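Long-range contact in lectin (Pleurotus ostreatus, PDB 6KC2), which binds sugars including rhamnose and N-acetyl-D-galactosamine, probably through its two calcium sites: residues A[96-101]-A[137-142]. Residues are numbered along the deposited sequence; the frame is centred on the assembly and turned at random.
Sequences SDDAHT and QNLVAN. With CA (calcium ion), chain F; RAM (alpha-L-rhamnopyranose), chain G.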
ATOM      1  N   SER A  96      -6.892   9.191  12.235  1.00 24.79           N
ATOM      2  CA  SER A  96      -6.631  10.329  13.104  1.00 27.84           C
ATOM      3  C   SER A  96      -7.902  11.103  13.404  1.00 29.33           C
ATOM      4  O   SER A  96      -8.823  11.202  12.585  1.00 27.90           O
ATOM      5  CB  SER A  96      -5.612  11.307  12.497  1.00 29.32           C
ATOM      6  OG  SER A  96      -6.013  11.709  11.187  1.00 28.83           O
ATOM      7  N   ASP A  97      -7.902  11.704  14.579  1.00 27.06           N
ATOM      8  CA  ASP A  97      -8.863  12.726  14.955  1.00 31.47           C
ATOM      9  C   ASP A  97      -8.007  13.909  15.390  1.00 28.35           C
ATOM     10  O   ASP A  97      -7.493  13.892  16.514  1.00 28.16           O
ATOM     11  CB  ASP A  97      -9.771  12.219  16.074  1.00 28.26           C
ATOM     12  CG  ASP A  97     -10.727  13.282  16.583  1.00 29.62           C
ATOM     13  OD1 ASP A  97     -10.595  14.469  16.205  1.00 28.36           O
ATOM     14  OD2 ASP A  97     -11.624  12.911  17.359  1.00 30.18           O
ATOM     15  N   ASP A  98      -7.852  14.932  14.531  1.00 29.51           N
ATOM     16  CA  ASP A  98      -8.563  15.092  13.244  1.00 28.67           C
ATOM     17  C   ASP A  98      -7.720  14.826  11.981  1.00 30.42           C
ATOM     18  O   ASP A  98      -8.269  14.482  10.939  1.00 33.11           O
ATOM     19  CB  ASP A  98      -9.116  16.521  13.112  1.00 28.62           C
ATOM     20  CG  ASP A  98     -10.150  16.863  14.164  1.00 33.95           C
ATOM     21  OD1 ASP A  98     -11.348  16.613  13.900  1.00 33.45           O
ATOM     22  OD2 ASP A  98      -9.770  17.401  15.242  1.00 30.91           O
ATOM     23  N   ALA A  99      -6.402  15.027  12.052  1.00 28.38           N
ATOM     24  CA  ALA A  99      -5.563  14.975  10.857  1.00 33.29           C
ATOM     25  C   ALA A  99      -4.158  14.534  11.243  1.00 30.96           C
ATOM     26  O   ALA A  99      -3.742  14.665  12.398  1.00 30.28           O
ATOM     27  CB  ALA A  99      -5.516  16.342  10.134  1.00 30.54           C
ATOM     28  N   HIS A 100      -3.413  14.031  10.256  1.00 28.86           N
ATOM     29  CA  HIS A 100      -2.083  13.509  10.545  1.00 28.60           C
ATOM     30  C   HIS A 100      -1.144  13.728   9.366  1.00 31.21           C
ATOM     31  O   HIS A 100      -1.572  13.799   8.209  1.00 30.87           O
ATOM     32  CB  HIS A 100      -2.131  12.015  10.877  1.00 26.21           C
ATOM     33  CG  HIS A 100      -2.632  11.177   9.748  1.00 27.12           C
ATOM     34  ND1 HIS A 100      -3.951  10.793   9.636  1.00 29.15           N
ATOM     35  CD2 HIS A 100      -2.000  10.680   8.655  1.00 29.15           C
ATOM     36  CE1 HIS A 100      -4.110  10.082   8.530  1.00 28.68           C
ATOM     37  NE2 HIS A 100      -2.942   9.995   7.918  1.00 29.70           N
ATOM     38  N   THR A 101       0.148  13.811   9.685  1.00 29.56           N
ATOM     39  CA  THR A 101       1.226  13.702   8.712  1.00 31.28           C
ATOM     40  C   THR A 101       2.171  12.617   9.201  1.00 30.59           C
ATOM     41  O   THR A 101       2.612  12.652  10.354  1.00 30.82           O
ATOM     42  CB  THR A 101       1.980  15.027   8.540  1.00 32.31           C
ATOM     43  OG1 THR A 101       1.040  16.089   8.357  1.00 33.72           O
ATOM     44  CG2 THR A 101       2.931  14.969   7.347  1.00 30.26           C
ATOM     45  N   GLN A 137      -3.061  16.473  14.565  1.00 30.26           N
ATOM     46  CA  GLN A 137      -3.686  17.776  14.776  1.00 34.06           C
ATOM     47  C   GLN A 137      -5.113  17.594  15.256  1.00 30.76           C
ATOM     48  O   GLN A 137      -5.890  16.860  14.635  1.00 29.87           O
ATOM     49  CB  GLN A 137      -3.733  18.632  13.503  1.00 32.20           C
ATOM     50  CG  GLN A 137      -2.438  18.831  12.743  1.00 35.33           C
ATOM     51  CD  GLN A 137      -2.715  19.475  11.368  1.00 51.22           C
ATOM     52  OE1 GLN A 137      -3.382  20.514  11.289  1.00 44.02           O
ATOM     53  NE2 GLN A 137      -2.245  18.830  10.287  1.00 48.52           N
ATOM     54  N   ASN A 138      -5.456  18.281  16.341  1.00 32.21           N
ATOM     55  CA  ASN A 138      -6.844  18.454  16.746  1.00 31.54           C
ATOM     56  C   ASN A 138      -7.358  19.766  16.151  1.00 36.57           C
ATOM     57  O   ASN A 138      -6.771  20.829  16.389  1.00 32.65           O
ATOM     58  CB  ASN A 138      -6.961  18.464  18.266  1.00 29.48           C
ATOM     59  CG  ASN A 138      -8.395  18.417  18.726  1.00 31.91           C
ATOM     60  OD1 ASN A 138      -9.267  17.938  17.999  1.00 29.83           O
ATOM     61  ND2 ASN A 138      -8.657  18.913  19.940  1.00 29.15           N
ATOM     62  N   LEU A 139      -8.447  19.702  15.379  1.00 32.69           N
ATOM     63  CA  LEU A 139      -8.889  20.870  14.627  1.00 37.95           C
ATOM     64  C   LEU A 139     -10.192  21.470  15.138  1.00 36.41           C
ATOM     65  O   LEU A 139     -10.608  22.512  14.631  1.00 41.42           O
ATOM     66  CB  LEU A 139      -9.025  20.525  13.129  1.00 31.07           C
ATOM     67  CG  LEU A 139      -7.715  20.164  12.406  1.00 38.17           C
ATOM     68  CD1 LEU A 139      -7.972  19.678  10.977  1.00 37.45           C
ATOM     69  CD2 LEU A 139      -6.743  21.344  12.390  1.00 37.80           C
ATOM     70  N   VAL A 140     -10.848  20.854  16.116  1.00 35.36           N
ATOM     71  CA  VAL A 140     -12.094  21.368  16.676  1.00 34.53           C
ATOM     72  C   VAL A 140     -11.900  21.545  18.176  1.00 34.50           C
ATOM     73  O   VAL A 140     -11.440  20.620  18.858  1.00 37.02           O
ATOM     74  CB  VAL A 140     -13.274  20.429  16.373  1.00 36.29           C
ATOM     75  CG1 VAL A 140     -14.548  20.947  17.001  1.00 34.21           C
ATOM     76  CG2 VAL A 140     -13.442  20.285  14.879  1.00 33.23           C
ATOM     77  N   ALA A 141     -12.236  22.728  18.690  1.00 32.13           N
ATOM     78  CA  ALA A 141     -12.045  22.998  20.110  1.00 37.75           C
ATOM     79  C   ALA A 141     -12.978  22.134  20.957  1.00 33.74           C
ATOM     80  O   ALA A 141     -14.074  21.765  20.527  1.00 31.05           O
ATOM     81  CB  ALA A 141     -12.279  24.480  20.412  1.00 35.03           C
ATOM     82  N   ASN A 142     -12.519  21.786  22.166  1.00 33.12           N
ATOM     83  CA  ASN A 142     -13.296  20.992  23.121  1.00 33.09           C
ATOM     84  C   ASN A 142     -13.646  19.602  22.597  1.00 30.59           C
ATOM     85  O   ASN A 142     -14.645  19.016  23.031  1.00 27.81           O
ATOM     86  CB  ASN A 142     -14.603  21.696  23.526  1.00 32.44           C
ATOM     87  CG  ASN A 142     -14.373  23.083  24.061  1.00 40.44           C
ATOM     88  OD1 ASN A 142     -13.512  23.298  24.920  1.00 39.11           O
ATOM     89  ND2 ASN A 142     -15.134  24.047  23.547  1.00 35.34           N
TER
HETATM   90 CA    CA F 408     -11.007  16.511  17.345  1.00 28.66          CA
HETATM   91  C1  RAM G 409     -16.363  16.205  15.462  1.00 49.21           C
HETATM   92  C2  RAM G 409     -15.018  16.770  15.001  1.00 45.60           C
HETATM   93  C3  RAM G 409     -14.031  16.684  16.159  1.00 34.90           C
HETATM   94  C4  RAM G 409     -13.899  15.229  16.578  1.00 33.49           C
HETATM   95  C5  RAM G 409     -15.276  14.628  16.879  1.00 33.74           C
HETATM   96  C6  RAM G 409     -15.183  13.135  17.154  1.00 35.25           C
HETATM   97  O1  RAM G 409     -16.885  16.975  16.561  1.00 47.37           O
HETATM   98  O2  RAM G 409     -14.512  16.000  13.924  1.00 48.12           O
HETATM   99  O3  RAM G 409     -12.786  17.194  15.755  1.00 32.73           O
HETATM  100  O4  RAM G 409     -13.047  15.148  17.698  1.00 32.51           O
HETATM  101  O5  RAM G 409     -16.160  14.824  15.785  1.00 46.22           O
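Asp98 and Asn138 meet at a calcium ion that holds alpha-L-rhamnose, in one of this lectin's two calcium sites, built at a classic beta bulge in the pairing of strands 99-104 and 129-138. Asp97 OD1, Asp98 OD2 and Asn138 OD1, the last at 2.3 Å from calcium, supply three of its ligands; Ser143 OG and Pro144 O add two more, and O3 and O4 of the rhamnose complete the shell. The metal draws together oxygens that would otherwise probably repel, Asp98 OD2 and Asn138 OD1 being 2.9 Å apart. Sugar O2 donates to Asp98 OD1 at 3.2 Å, while Val140 CB and CG2 both lie 3.3 Å from sugar O3.

A cis peptide links the two aspartates. Asp97 CG lies anti to its N (chi1 176°), which carries OD1 to the metal, and OD2 accepts from Trp204 NE1. Asn138 is steadied likewise, ND2 binding Ile69 O. Leu139 N reaches Asp98 OD2 at 2.7 Å, almost straight (178°) but from above the carboxylate plane, so this oxygen serves both backbone and calcium. Gln137 N bonds to Ala99 O, and at the bulge Gln137 O accepts from both Asp98 N at 2.8 Å and Ala99 N at 3.2 Å.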